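Local structure of periplasmic sugar-binding domain protein (Pseudomonas fluorescens Pf-5, 3H75) at residues P231-S242 with G253-F263; G266-H274 with R316-A324. The protein probably binds a sugar in the periplasm, as a two-domain member of the bacterial solute-binding protein 2 family. One frame throughout, in Å; residues are numbered along the deposited sequence.

Contacts 1 and 2 follow one another along the chain but lie in different halves of the two-domain fold, their centres about 29 Å apart. Contact 1 pairs strands 236-240 and 257-260 within one sheet, and its far end holds a glycerol, probably from the crystallisation liquor, through Asn-241 and His-262. Shortly after His-262 the chain runs into helix 265-277, which packs in contact 2 against residues 316-324 and, by Ala-269, Leu-270 and Leu-273, touches strand 65-69 of the other sheet. Residues 253-274 thus pass from one domain to the other. Glycerol marks a pocket consistent with the sugar site; contact 2 is hydrophobic packing, centred about 18 Å from the middle of the chain.

Contact 1: P231-S242 with G253-F263; sequences PGTDLLFSGVNS and GKLSVLEAGHF. With GOL (glycerol), chain D.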
ATOM      1  N   PRO A 231      -2.777  17.386 -17.454  1.00 13.84           N
ATOM      2  CA  PRO A 231      -2.574  16.914 -16.083  1.00 13.42           C
ATOM      3  C   PRO A 231      -1.652  17.845 -15.299  1.00 14.14           C
ATOM      4  O   PRO A 231      -0.559  18.187 -15.759  1.00 15.28           O
ATOM      5  CB  PRO A 231      -1.958  15.531 -16.289  1.00 12.85           C
ATOM      6  CG  PRO A 231      -2.624  15.064 -17.537  1.00 13.46           C
ATOM      7  CD  PRO A 231      -2.557  16.293 -18.419  1.00 12.48           C
ATOM      8  N   GLY A 232      -2.096  18.259 -14.115  1.00 13.23           N
ATOM      9  CA  GLY A 232      -1.285  19.135 -13.292  1.00 13.32           C
ATOM     10  C   GLY A 232      -1.621  20.604 -13.458  1.00 14.67           C
ATOM     11  O   GLY A 232      -1.249  21.423 -12.618  1.00 15.50           O
ATOM     12  N   THR A 233      -2.318  20.940 -14.538  1.00 14.66           N
ATOM     13  CA  THR A 233      -2.691  22.326 -14.798  1.00 17.91           C
ATOM     14  C   THR A 233      -4.203  22.529 -14.741  1.00 17.10           C
ATOM     15  O   THR A 233      -4.697  23.228 -13.858  1.00 20.13           O
ATOM     16  CB  THR A 233      -2.163  22.804 -16.169  1.00 17.63           C
ATOM     17  OG1 THR A 233      -0.731  22.752 -16.176  1.00 19.22           O
ATOM     18  CG2 THR A 233      -2.603  24.236 -16.442  1.00 19.58           C
ATOM     19  N   ASP A 234      -4.936  21.922 -15.670  1.00 16.22           N
ATOM     20  CA  ASP A 234      -6.390  22.066 -15.696  1.00 17.14           C
ATOM     21  C   ASP A 234      -7.139  20.831 -15.199  1.00 16.23           C
ATOM     22  O   ASP A 234      -8.363  20.846 -15.069  1.00 16.13           O
ATOM     23  CB  ASP A 234      -6.870  22.427 -17.109  1.00 20.92           C
ATOM     24  CG  ASP A 234      -6.458  21.402 -18.150  1.00 24.24           C
ATOM     25  OD1 ASP A 234      -6.844  20.222 -18.020  1.00 25.92           O
ATOM     26  OD2 ASP A 234      -5.749  21.780 -19.107  1.00 29.45           O
ATOM     27  N   LEU A 235      -6.398  19.766 -14.919  1.00 14.00           N
ATOM     28  CA  LEU A 235      -6.982  18.522 -14.430  1.00 13.15           C
ATOM     29  C   LEU A 235      -5.969  17.958 -13.442  1.00 13.12           C
ATOM     30  O   LEU A 235      -4.832  17.669 -13.812  1.00 11.95           O
ATOM     31  CB  LEU A 235      -7.199  17.554 -15.597  1.00 12.55           C
ATOM     32  CG  LEU A 235      -7.892  16.221 -15.319  1.00 13.89           C
ATOM     33  CD1 LEU A 235      -9.257  16.465 -14.687  1.00 13.16           C
ATOM     34  CD2 LEU A 235      -8.037  15.440 -16.621  1.00 14.76           C
ATOM     35  N   LEU A 236      -6.371  17.812 -12.182  1.00 10.83           N
ATOM     36  CA  LEU A 236      -5.455  17.328 -11.154  1.00 10.25           C
ATOM     37  C   LEU A 236      -5.681  15.877 -10.753  1.00  8.73           C
ATOM     38  O   LEU A 236      -6.810  15.463 -10.490  1.00  8.17           O
ATOM     39  CB  LEU A 236      -5.540  18.233  -9.926  1.00 11.03           C
ATOM     40  CG  LEU A 236      -5.427  19.736 -10.220  1.00 10.77           C
ATOM     41  CD1 LEU A 236      -5.278  20.486  -8.905  1.00 12.91           C
ATOM     42  CD2 LEU A 236      -4.227  20.024 -11.129  1.00 12.44           C
ATOM     43  N   PHE A 237      -4.580  15.131 -10.683  1.00  6.30           N
ATOM     44  CA  PHE A 237      -4.579  13.705 -10.359  1.00  5.56           C
ATOM     45  C   PHE A 237      -3.847  13.357  -9.071  1.00  6.09           C
ATOM     46  O   PHE A 237      -2.827  13.965  -8.735  1.00  6.44           O
ATOM     47  CB  PHE A 237      -3.877  12.926 -11.475  1.00  7.50           C
ATOM     48  CG  PHE A 237      -4.572  12.984 -12.793  1.00  7.36           C
ATOM     49  CD1 PHE A 237      -5.338  11.908 -13.225  1.00  7.56           C
ATOM     50  CD2 PHE A 237      -4.452  14.103 -13.615  1.00  8.75           C
ATOM     51  CE1 PHE A 237      -5.975  11.935 -14.459  1.00  7.11           C
ATOM     52  CE2 PHE A 237      -5.089  14.143 -14.855  1.00  8.54           C
ATOM     53  CZ  PHE A 237      -5.851  13.057 -15.277  1.00  7.98           C
ATOM     54  N   SER A 238      -4.363  12.351  -8.369  1.00  6.64           N
ATOM     55  CA  SER A 238      -3.730  11.842  -7.156  1.00  6.53           C
ATOM     56  C   SER A 238      -3.484  10.345  -7.347  1.00  7.32           C
ATOM     57  O   SER A 238      -4.158   9.683  -8.149  1.00  7.78           O
ATOM     58  CB  SER A 238      -4.624  12.052  -5.928  1.00  4.94           C
ATOM     59  OG  SER A 238      -5.766  11.206  -5.962  1.00  6.63           O
ATOM     60  N   GLY A 239      -2.518   9.815  -6.606  1.00  5.60           N
ATOM     61  CA  GLY A 239      -2.213   8.397  -6.685  1.00  6.53           C
ATOM     62  C   GLY A 239      -1.533   7.891  -5.427  1.00  6.59           C
ATOM     63  O   GLY A 239      -1.145   8.680  -4.560  1.00  6.19           O
ATOM     64  N   VAL A 240      -1.403   6.568  -5.329  1.00  6.75           N
ATOM     65  CA  VAL A 240      -0.746   5.908  -4.198  1.00  8.13           C
ATOM     66  C   VAL A 240       0.320   4.958  -4.745  1.00  9.29           C
ATOM     67  O   VAL A 240       0.094   4.306  -5.758  1.00  9.57           O
ATOM     68  CB  VAL A 240      -1.748   5.072  -3.374  1.00  7.73           C
ATOM     69  CG1 VAL A 240      -1.042   4.442  -2.182  1.00  9.47           C
ATOM     70  CG2 VAL A 240      -2.894   5.942  -2.894  1.00  8.67           C
ATOM     71  N   ASN A 241       1.463   4.894  -4.058  1.00  8.91           N
ATOM     72  CA  ASN A 241       2.626   4.047  -4.380  1.00  8.57           C
ATOM     73  C   ASN A 241       3.831   4.920  -4.741  1.00  8.95           C
ATOM     74  O   ASN A 241       3.836   6.126  -4.465  1.00  8.90           O
ATOM     75  CB  ASN A 241       2.350   3.063  -5.534  1.00  8.66           C
ATOM     76  CG  ASN A 241       1.264   2.033  -5.209  1.00  6.50           C
ATOM     77  OD1 ASN A 241       0.828   1.893  -4.066  1.00  8.08           O
ATOM     78  ND2 ASN A 241       0.834   1.297  -6.231  1.00  7.03           N
ATOM     79  N   SER A 242       4.849   4.322  -5.354  1.00  8.59           N
ATOM     80  CA  SER A 242       6.051   5.075  -5.709  1.00  8.90           C
ATOM     81  C   SER A 242       6.774   4.536  -6.935  1.00 10.14           C
ATOM     82  O   SER A 242       8.006   4.441  -6.949  1.00 10.14           O
ATOM     83  CB  SER A 242       7.013   5.107  -4.513  1.00 10.96           C
ATOM     84  OG  SER A 242       7.393   3.793  -4.125  1.00 11.66           O
ATOM     85  N   GLY A 253       5.293  17.808 -11.833  1.00 16.73           N
ATOM     86  CA  GLY A 253       4.068  18.536 -11.554  1.00 17.51           C
ATOM     87  C   GLY A 253       2.854  18.044 -12.327  1.00 16.87           C
ATOM     88  O   GLY A 253       1.771  18.623 -12.218  1.00 18.01           O
ATOM     89  N   LYS A 254       3.025  16.976 -13.104  1.00 14.53           N
ATOM     90  CA  LYS A 254       1.923  16.423 -13.891  1.00 13.97           C
ATOM     91  C   LYS A 254       0.987  15.627 -12.994  1.00 12.28           C
ATOM     92  O   LYS A 254      -0.224  15.589 -13.217  1.00 11.44           O
ATOM     93  CB  LYS A 254       2.469  15.537 -15.013  1.00 16.82           C
ATOM     94  CG  LYS A 254       3.382  16.275 -15.980  1.00 21.15           C
ATOM     95  CD  LYS A 254       2.666  17.446 -16.637  1.00 24.70           C
ATOM     96  CE  LYS A 254       3.616  18.235 -17.525  1.00 26.92           C
ATOM     97  NZ  LYS A 254       4.281  17.346 -18.519  1.00 27.54           N
ATOM     98  N   LEU A 255       1.569  14.967 -11.996  1.00 11.32           N
ATOM     99  CA  LEU A 255       0.801  14.212 -11.008  1.00  9.86           C
ATOM    100  C   LEU A 255       0.831  15.166  -9.821  1.00  9.73           C
ATOM    101  O   LEU A 255       1.905  15.598  -9.404  1.00 10.75           O
ATOM    102  CB  LEU A 255       1.508  12.894 -10.670  1.00  9.43           C
ATOM    103  CG  LEU A 255       0.893  12.030  -9.561  1.00  7.92           C
ATOM    104  CD1 LEU A 255      -0.558  11.719  -9.878  1.00  7.43           C
ATOM    105  CD2 LEU A 255       1.701  10.740  -9.421  1.00  9.28           C
ATOM    106  N   SER A 256      -0.336  15.498  -9.277  1.00  8.83           N
ATOM    107  CA  SER A 256      -0.416  16.468  -8.187  1.00  9.15           C
ATOM    108  C   SER A 256      -0.206  15.971  -6.772  1.00  9.45           C
ATOM    109  O   SER A 256       0.335  16.695  -5.934  1.00  9.85           O
ATOM    110  CB  SER A 256      -1.751  17.213  -8.258  1.00 10.33           C
ATOM    111  OG  SER A 256      -1.823  17.990  -9.442  1.00 12.53           O
ATOM    112  N   VAL A 257      -0.642  14.749  -6.500  1.00  8.81           N
ATOM    113  CA  VAL A 257      -0.506  14.169  -5.169  1.00  7.97           C
ATOM    114  C   VAL A 257      -0.091  12.709  -5.287  1.00  7.13           C
ATOM    115  O   VAL A 257      -0.657  11.967  -6.083  1.00  7.88           O
ATOM    116  CB  VAL A 257      -1.847  14.214  -4.400  1.00  9.05           C
ATOM    117  CG1 VAL A 257      -1.648  13.677  -2.987  1.00 10.94           C
ATOM    118  CG2 VAL A 257      -2.390  15.640  -4.366  1.00 11.18           C
ATOM    119  N   LEU A 258       0.900  12.303  -4.497  1.00  6.55           N
ATOM    120  CA  LEU A 258       1.347  10.914  -4.516  1.00  6.97           C
ATOM    121  C   LEU A 258       1.601  10.468  -3.088  1.00  7.56           C
ATOM    122  O   LEU A 258       2.564  10.909  -2.453  1.00  8.13           O
ATOM    123  CB  LEU A 258       2.622  10.755  -5.358  1.00  8.18           C
ATOM    124  CG  LEU A 258       3.160   9.326  -5.526  1.00  6.83           C
ATOM    125  CD1 LEU A 258       2.087   8.413  -6.131  1.00  7.19           C
ATOM    126  CD2 LEU A 258       4.396   9.363  -6.417  1.00  8.42           C
ATOM    127  N   GLU A 259       0.707   9.627  -2.573  1.00  6.54           N
ATOM    128  CA  GLU A 259       0.829   9.093  -1.217  1.00  7.95           C
ATOM    129  C   GLU A 259       1.729   7.870  -1.291  1.00  7.85           C
ATOM    130  O   GLU A 259       1.465   6.943  -2.057  1.00  9.12           O
ATOM    131  CB  GLU A 259      -0.539   8.675  -0.671  1.00  7.15           C
ATOM    132  CG  GLU A 259      -1.480   9.821  -0.322  1.00 11.23           C
ATOM    133  CD  GLU A 259      -1.066  10.553   0.938  1.00 15.39           C
ATOM    134  OE1 GLU A 259      -0.427   9.925   1.807  1.00 17.16           O
ATOM    135  OE2 GLU A 259      -1.396  11.752   1.065  1.00 18.69           O
ATOM    136  N   ALA A 260       2.790   7.854  -0.493  1.00  9.11           N
ATOM    137  CA  ALA A 260       3.708   6.723  -0.527  1.00  8.33           C
ATOM    138  C   ALA A 260       4.236   6.384   0.849  1.00  8.80           C
ATOM    139  O   ALA A 260       4.133   7.186   1.776  1.00  8.09           O
ATOM    140  CB  ALA A 260       4.872   7.023  -1.468  1.00  9.80           C
ATOM    141  N   GLY A 261       4.794   5.184   0.969  1.00  8.53           N
ATOM    142  CA  GLY A 261       5.359   4.753   2.234  1.00  9.62           C
ATOM    143  C   GLY A 261       4.984   3.351   2.670  1.00  9.83           C
ATOM    144  O   GLY A 261       5.757   2.697   3.374  1.00  9.33           O
ATOM    145  N   HIS A 262       3.821   2.863   2.252  1.00  9.48           N
ATOM    146  CA  HIS A 262       3.401   1.534   2.678  1.00 10.36           C
ATOM    147  C   HIS A 262       4.181   0.366   2.082  1.00  8.74           C
ATOM    148  O   HIS A 262       4.044  -0.767   2.544  1.00  9.36           O
ATOM    149  CB  HIS A 262       1.888   1.346   2.460  1.00 10.95           C
ATOM    150  CG  HIS A 262       1.475   1.199   1.029  1.00 12.26           C
ATOM    151  ND1 HIS A 262       1.913   2.043   0.031  1.00 12.53           N
ATOM    152  CD2 HIS A 262       0.602   0.348   0.440  1.00 13.01           C
ATOM    153  CE1 HIS A 262       1.326   1.722  -1.107  1.00 14.67           C
ATOM    154  NE2 HIS A 262       0.524   0.695  -0.886  1.00 13.65           N
ATOM    155  N   PHE A 263       5.012   0.627   1.077  1.00  8.88           N
ATOM    156  CA  PHE A 263       5.795  -0.450   0.482  1.00  7.28           C
ATOM    157  C   PHE A 263       6.848  -0.934   1.473  1.00  8.31           C
ATOM    158  O   PHE A 263       7.462  -1.977   1.271  1.00  8.25           O
ATOM    159  CB  PHE A 263       6.469   0.004  -0.822  1.00  7.84           C
ATOM    160  CG  PHE A 263       7.684   0.877  -0.623  1.00  9.28           C
ATOM    161  CD1 PHE A 263       8.961   0.318  -0.535  1.00  9.70           C
ATOM    162  CD2 PHE A 263       7.551   2.256  -0.532  1.00  8.98           C
ATOM    163  CE1 PHE A 263      10.086   1.128  -0.358  1.00 11.20           C
ATOM    164  CE2 PHE A 263       8.664   3.069  -0.354  1.00  9.71           C
ATOM    165  CZ  PHE A 263       9.932   2.506  -0.269  1.00 10.53           C
TER
HETATM  166  C1  GOL D 402      -2.042  -1.910  -2.875  1.00 19.28           C
HETATM  167  O1  GOL D 402      -1.634  -1.521  -1.637  1.00 23.36           O
HETATM  168  C2  GOL D 402      -1.225  -1.098  -3.860  1.00 17.29           C
HETATM  169  O2  GOL D 402      -1.368   0.358  -3.613  1.00 16.53           O
HETATM  170  C3  GOL D 402      -1.667  -1.518  -5.277  1.00 16.98           C
HETATM  171  O3  GOL D 402      -1.068  -0.916  -6.347  1.00 11.08           O
HETATM  172  O   HOH W   1      -2.215  16.331 -11.629  1.00 10.36           O
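Asn-241 and His-262 meet at the end of two parallel strands, their amide and ring planes 23° apart. Asn-241 OD1 lies in the ring plane, at its edge, 3.0 Å from His-262 CE1. With CG anti to its carbonyl carbon (chi1 -64°), the amide is turned to grip glycerol twice: OD1 accepts from O2 at 2.7 Å, and ND2 gives a fairly straight bond to O3 and another to Asp-214, fixing the amide's rotation. With an alanine here, glycerol O2 and O3 and Asp-214 would probably lose the amide, and His-262 CE1 its OD1 neighbour. His-262 NE2 bonds O1 and, weakly, O2. Arg-163 and Asn-213 also bond the glycerol, and Phe-18 stacks on His-262.

The strands run 10° from parallel. Phe-237 O receives Ser-256 N at 3.0 Å and Val-257 N at 3.2 Å, both in its carbonyl plane; Gly-239 N to Val-257 O is bent, and only Glu-259 N to Gly-239 O and Asn-241 N to Glu-259 O are nearly straight. Leu-255 CD1 lies 3.9 Å from Phe-237 CB, while Val-257 CB meets Ser-238 CB at 3.8 Å. At the opposite end a water joins Phe-237 N, Lys-254 O and Ser-256 OG.

Helix 244-252 links the strands as a beta-alpha-beta unit. Ser-238, Val-240 and Val-257 touch helix 122-137, whereas Phe-237 packs on helix 214-226; strands 206-211 and 296-297 flank the pair.

Contact 2: G266-H274 with R316-A324; sequences GGWALVALH and RVDFRGLSA
Helix 265-277 packs against the short, weakly bonded helix 319-322 through the side chains of Trp-268, Val-271 and His-274. Trp-268 starts away from the other segment, but its six-membered ring comes back to it: CZ3 lies 3.5 Å from Leu-322 CD1 and 3.6 Å from Phe-319 CE1. That six-membered ring and the Phe-319 ring are oblique, planes at 49° and centroids 5.9 Å apart. Val-317 CG1 stands 3.6 Å above the centre of the Phe-319 ring and also approaches the edge of the Trp-268 ring.

One turn on, Val-271 forks between two partners. Its CG1, anti to the backbone N (chi1 172°), faces Leu-322 CB at 4.1 Å, while CG2 reaches the edge of the Phe-319 ring at CD1, 4.0 Å off. Another turn along, His-274 CE1 is 3.5 Å from Ser-323 OG, which is hydrogen-bonded to Asp-275 of the same helix and to Gln-325 N.

Phe-25 meets both Trp-268 and Phe-319 edge-to-face, and Phe-335 stacks on Trp-268. The arrangement is an aromatic and aliphatic core on one flank of an alpha/beta domain, joining helices 17-33 and 265-277 to the C-terminal residues, consistent with the type I periplasmic-binding-protein fold of this family.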
ATOM      1  N   GLY A 266       6.402  -4.541   4.817  1.00  7.37           N
ATOM      2  CA  GLY A 266       6.963  -5.878   4.914  1.00  9.53           C
ATOM      3  C   GLY A 266       8.285  -5.909   5.662  1.00 10.26           C
ATOM      4  O   GLY A 266       8.551  -6.838   6.433  1.00  9.39           O
ATOM      5  N   GLY A 267       9.120  -4.900   5.435  1.00  9.99           N
ATOM      6  CA  GLY A 267      10.410  -4.838   6.105  1.00  9.76           C
ATOM      7  C   GLY A 267      10.250  -4.664   7.602  1.00 11.72           C
ATOM      8  O   GLY A 267      10.934  -5.317   8.399  1.00 10.55           O
ATOM      9  N   TRP A 268       9.347  -3.773   7.995  1.00  9.15           N
ATOM     10  CA  TRP A 268       9.097  -3.527   9.411  1.00  9.70           C
ATOM     11  C   TRP A 268       8.538  -4.801  10.034  1.00 10.78           C
ATOM     12  O   TRP A 268       8.837  -5.126  11.181  1.00 12.11           O
ATOM     13  CB  TRP A 268       8.083  -2.397   9.590  1.00 11.09           C
ATOM     14  CG  TRP A 268       8.391  -1.136   8.839  1.00  9.47           C
ATOM     15  CD1 TRP A 268       7.476  -0.268   8.313  1.00 10.23           C
ATOM     16  CD2 TRP A 268       9.683  -0.577   8.551  1.00 10.40           C
ATOM     17  NE1 TRP A 268       8.114   0.794   7.718  1.00 10.04           N
ATOM     18  CE2 TRP A 268       9.467   0.630   7.848  1.00  9.95           C
ATOM     19  CE3 TRP A 268      11.001  -0.978   8.818  1.00 11.21           C
ATOM     20  CZ2 TRP A 268      10.520   1.441   7.404  1.00 11.21           C
ATOM     21  CZ3 TRP A 268      12.048  -0.170   8.377  1.00 10.23           C
ATOM     22  CH2 TRP A 268      11.798   1.025   7.677  1.00 11.39           C
ATOM     23  N   ALA A 269       7.712  -5.514   9.272  1.00 10.43           N
ATOM     24  CA  ALA A 269       7.119  -6.755   9.754  1.00 10.64           C
ATOM     25  C   ALA A 269       8.214  -7.763  10.093  1.00 10.59           C
ATOM     26  O   ALA A 269       8.119  -8.477  11.091  1.00 10.65           O
ATOM     27  CB  ALA A 269       6.177  -7.337   8.696  1.00 10.77           C
ATOM     28  N   LEU A 270       9.255  -7.822   9.268  1.00 11.24           N
ATOM     29  CA  LEU A 270      10.338  -8.767   9.529  1.00 11.26           C
ATOM     30  C   LEU A 270      11.128  -8.377  10.774  1.00 13.07           C
ATOM     31  O   LEU A 270      11.641  -9.247  11.482  1.00 12.66           O
ATOM     32  CB  LEU A 270      11.252  -8.897   8.305  1.00 12.49           C
ATOM     33  CG  LEU A 270      10.561  -9.601   7.126  1.00 10.61           C
ATOM     34  CD1 LEU A 270      11.493  -9.695   5.939  1.00 12.31           C
ATOM     35  CD2 LEU A 270      10.117 -10.991   7.541  1.00 11.43           C
ATOM     36  N   VAL A 271      11.223  -7.080  11.054  1.00 12.70           N
ATOM     37  CA  VAL A 271      11.922  -6.643  12.260  1.00 13.71           C
ATOM     38  C   VAL A 271      11.116  -7.158  13.450  1.00 14.20           C
ATOM     39  O   VAL A 271      11.675  -7.690  14.412  1.00 13.44           O
ATOM     40  CB  VAL A 271      12.006  -5.103  12.364  1.00 13.45           C
ATOM     41  CG1 VAL A 271      12.563  -4.705  13.730  1.00 14.88           C
ATOM     42  CG2 VAL A 271      12.890  -4.552  11.259  1.00 13.79           C
ATOM     43  N   ALA A 272       9.797  -7.002  13.379  1.00 12.87           N
ATOM     44  CA  ALA A 272       8.920  -7.458  14.452  1.00 13.64           C
ATOM     45  C   ALA A 272       8.982  -8.975  14.633  1.00 14.28           C
ATOM     46  O   ALA A 272       9.032  -9.468  15.766  1.00 15.38           O
ATOM     47  CB  ALA A 272       7.482  -7.019  14.180  1.00 12.96           C
ATOM     48  N   LEU A 273       8.978  -9.718  13.529  1.00 13.92           N
ATOM     49  CA  LEU A 273       9.034 -11.174  13.619  1.00 13.64           C
ATOM     50  C   LEU A 273      10.396 -11.619  14.124  1.00 14.54           C
ATOM     51  O   LEU A 273      10.500 -12.578  14.891  1.00 14.39           O
ATOM     52  CB  LEU A 273       8.731 -11.815  12.261  1.00 13.59           C
ATOM     53  CG  LEU A 273       7.295 -11.588  11.781  1.00 11.20           C
ATOM     54  CD1 LEU A 273       7.066 -12.343  10.481  1.00 12.76           C
ATOM     55  CD2 LEU A 273       6.312 -12.050  12.846  1.00 13.45           C
ATOM     56  N   HIS A 274      11.440 -10.926  13.687  1.00 15.84           N
ATOM     57  CA  HIS A 274      12.796 -11.228  14.127  1.00 17.49           C
ATOM     58  C   HIS A 274      12.837 -11.127  15.649  1.00 18.16           C
ATOM     59  O   HIS A 274      13.390 -11.993  16.330  1.00 18.14           O
ATOM     60  CB  HIS A 274      13.773 -10.231  13.494  1.00 18.43           C
ATOM     61  CG  HIS A 274      15.124 -10.200  14.139  1.00 21.22           C
ATOM     62  ND1 HIS A 274      15.375  -9.517  15.308  1.00 20.86           N
ATOM     63  CD2 HIS A 274      16.305 -10.751  13.764  1.00 21.30           C
ATOM     64  CE1 HIS A 274      16.653  -9.642  15.625  1.00 20.98           C
ATOM     65  NE2 HIS A 274      17.238 -10.386  14.705  1.00 22.74           N
ATOM     66  N   ARG A 316      19.873   1.077   2.388  1.00 28.22           N
ATOM     67  CA  ARG A 316      20.291   2.197   3.228  1.00 28.89           C
ATOM     68  C   ARG A 316      19.621   2.191   4.596  1.00 27.68           C
ATOM     69  O   ARG A 316      19.784   3.128   5.381  1.00 28.08           O
ATOM     70  CB  ARG A 316      19.996   3.520   2.523  1.00 31.28           C
ATOM     71  CG  ARG A 316      20.814   3.744   1.264  1.00 34.70           C
ATOM     72  CD  ARG A 316      20.391   5.015   0.547  1.00 35.68           C
ATOM     73  NE  ARG A 316      20.499   6.199   1.397  1.00 37.28           N
ATOM     74  CZ  ARG A 316      21.638   6.655   1.911  1.00 38.52           C
ATOM     75  NH1 ARG A 316      22.781   6.027   1.663  1.00 38.95           N
ATOM     76  NH2 ARG A 316      21.635   7.742   2.671  1.00 39.04           N
ATOM     77  N   VAL A 317      18.869   1.134   4.883  1.00 24.41           N
ATOM     78  CA  VAL A 317      18.177   1.023   6.158  1.00 22.72           C
ATOM     79  C   VAL A 317      18.889   0.053   7.091  1.00 22.82           C
ATOM     80  O   VAL A 317      19.231  -1.062   6.701  1.00 22.02           O
ATOM     81  CB  VAL A 317      16.724   0.544   5.956  1.00 21.09           C
ATOM     82  CG1 VAL A 317      16.009   0.451   7.291  1.00 19.83           C
ATOM     83  CG2 VAL A 317      15.993   1.501   5.029  1.00 21.47           C
ATOM     84  N   ASP A 318      19.117   0.489   8.325  1.00 23.77           N
ATOM     85  CA  ASP A 318      19.778  -0.355   9.311  1.00 24.72           C
ATOM     86  C   ASP A 318      18.713  -1.107  10.095  1.00 23.39           C
ATOM     87  O   ASP A 318      18.329  -0.705  11.189  1.00 23.55           O
ATOM     88  CB  ASP A 318      20.633   0.495  10.252  1.00 27.59           C
ATOM     89  CG  ASP A 318      21.237  -0.316  11.379  1.00 30.69           C
ATOM     90  OD1 ASP A 318      21.610  -1.485  11.132  1.00 31.08           O
ATOM     91  OD2 ASP A 318      21.348   0.216  12.504  1.00 32.61           O
ATOM     92  N   PHE A 319      18.237  -2.202   9.514  1.00 22.55           N
ATOM     93  CA  PHE A 319      17.201  -3.016  10.134  1.00 22.11           C
ATOM     94  C   PHE A 319      17.623  -3.611  11.474  1.00 22.91           C
ATOM     95  O   PHE A 319      16.882  -3.526  12.452  1.00 22.74           O
ATOM     96  CB  PHE A 319      16.779  -4.127   9.173  1.00 20.17           C
ATOM     97  CG  PHE A 319      16.091  -3.623   7.934  1.00 18.04           C
ATOM     98  CD1 PHE A 319      14.760  -3.221   7.975  1.00 15.22           C
ATOM     99  CD2 PHE A 319      16.777  -3.541   6.729  1.00 16.35           C
ATOM    100  CE1 PHE A 319      14.119  -2.744   6.826  1.00 14.86           C
ATOM    101  CE2 PHE A 319      16.147  -3.066   5.575  1.00 16.36           C
ATOM    102  CZ  PHE A 319      14.813  -2.669   5.628  1.00 14.13           C
ATOM    103  N   ARG A 320      18.806  -4.214  11.524  1.00 24.07           N
ATOM    104  CA  ARG A 320      19.273  -4.804  12.773  1.00 25.18           C
ATOM    105  C   ARG A 320      19.249  -3.737  13.862  1.00 24.14           C
ATOM    106  O   ARG A 320      18.982  -4.029  15.027  1.00 23.29           O
ATOM    107  CB  ARG A 320      20.688  -5.367  12.613  1.00 26.63           C
ATOM    108  CG  ARG A 320      21.170  -6.160  13.820  1.00 31.61           C
ATOM    109  CD  ARG A 320      22.512  -6.824  13.554  1.00 33.92           C
ATOM    110  NE  ARG A 320      22.428  -7.855  12.521  1.00 36.97           N
ATOM    111  CZ  ARG A 320      21.760  -8.998  12.654  1.00 37.71           C
ATOM    112  NH1 ARG A 320      21.110  -9.268  13.781  1.00 37.78           N
ATOM    113  NH2 ARG A 320      21.740  -9.875  11.658  1.00 37.05           N
ATOM    114  N   GLY A 321      19.511  -2.492  13.469  1.00 23.86           N
ATOM    115  CA  GLY A 321      19.501  -1.396  14.421  1.00 23.80           C
ATOM    116  C   GLY A 321      18.112  -1.070  14.941  1.00 23.56           C
ATOM    117  O   GLY A 321      17.964  -0.437  15.986  1.00 22.71           O
ATOM    118  N   LEU A 322      17.087  -1.501  14.214  1.00 22.03           N
ATOM    119  CA  LEU A 322      15.710  -1.252  14.619  1.00 21.84           C
ATOM    120  C   LEU A 322      15.240  -2.296  15.622  1.00 21.39           C
ATOM    121  O   LEU A 322      14.242  -2.103  16.311  1.00 21.00           O
ATOM    122  CB  LEU A 322      14.787  -1.260  13.399  1.00 21.65           C
ATOM    123  CG  LEU A 322      15.023  -0.137  12.389  1.00 21.43           C
ATOM    124  CD1 LEU A 322      14.092  -0.315  11.204  1.00 20.30           C
ATOM    125  CD2 LEU A 322      14.784   1.209  13.054  1.00 22.36           C
ATOM    126  N   SER A 323      15.961  -3.409  15.696  1.00 22.27           N
ATOM    127  CA  SER A 323      15.608  -4.474  16.627  1.00 22.97           C
ATOM    128  C   SER A 323      15.640  -3.955  18.057  1.00 24.73           C
ATOM    129  O   SER A 323      16.482  -3.129  18.410  1.00 25.07           O
ATOM    130  CB  SER A 323      16.582  -5.644  16.490  1.00 23.20           C
ATOM    131  OG  SER A 323      16.315  -6.630  17.471  1.00 21.80           O
ATOM    132  N   ALA A 324      14.714  -4.442  18.877  1.00 25.07           N
ATOM    133  CA  ALA A 324      14.643  -4.029  20.270  1.00 27.21           C
ATOM    134  C   ALA A 324      15.697  -4.761  21.096  1.00 28.11           C
ATOM    135  O   ALA A 324      15.832  -4.522  22.295  1.00 29.07           O
ATOM    136  CB  ALA A 324      13.254  -4.310  20.825  1.00 26.88           C
TER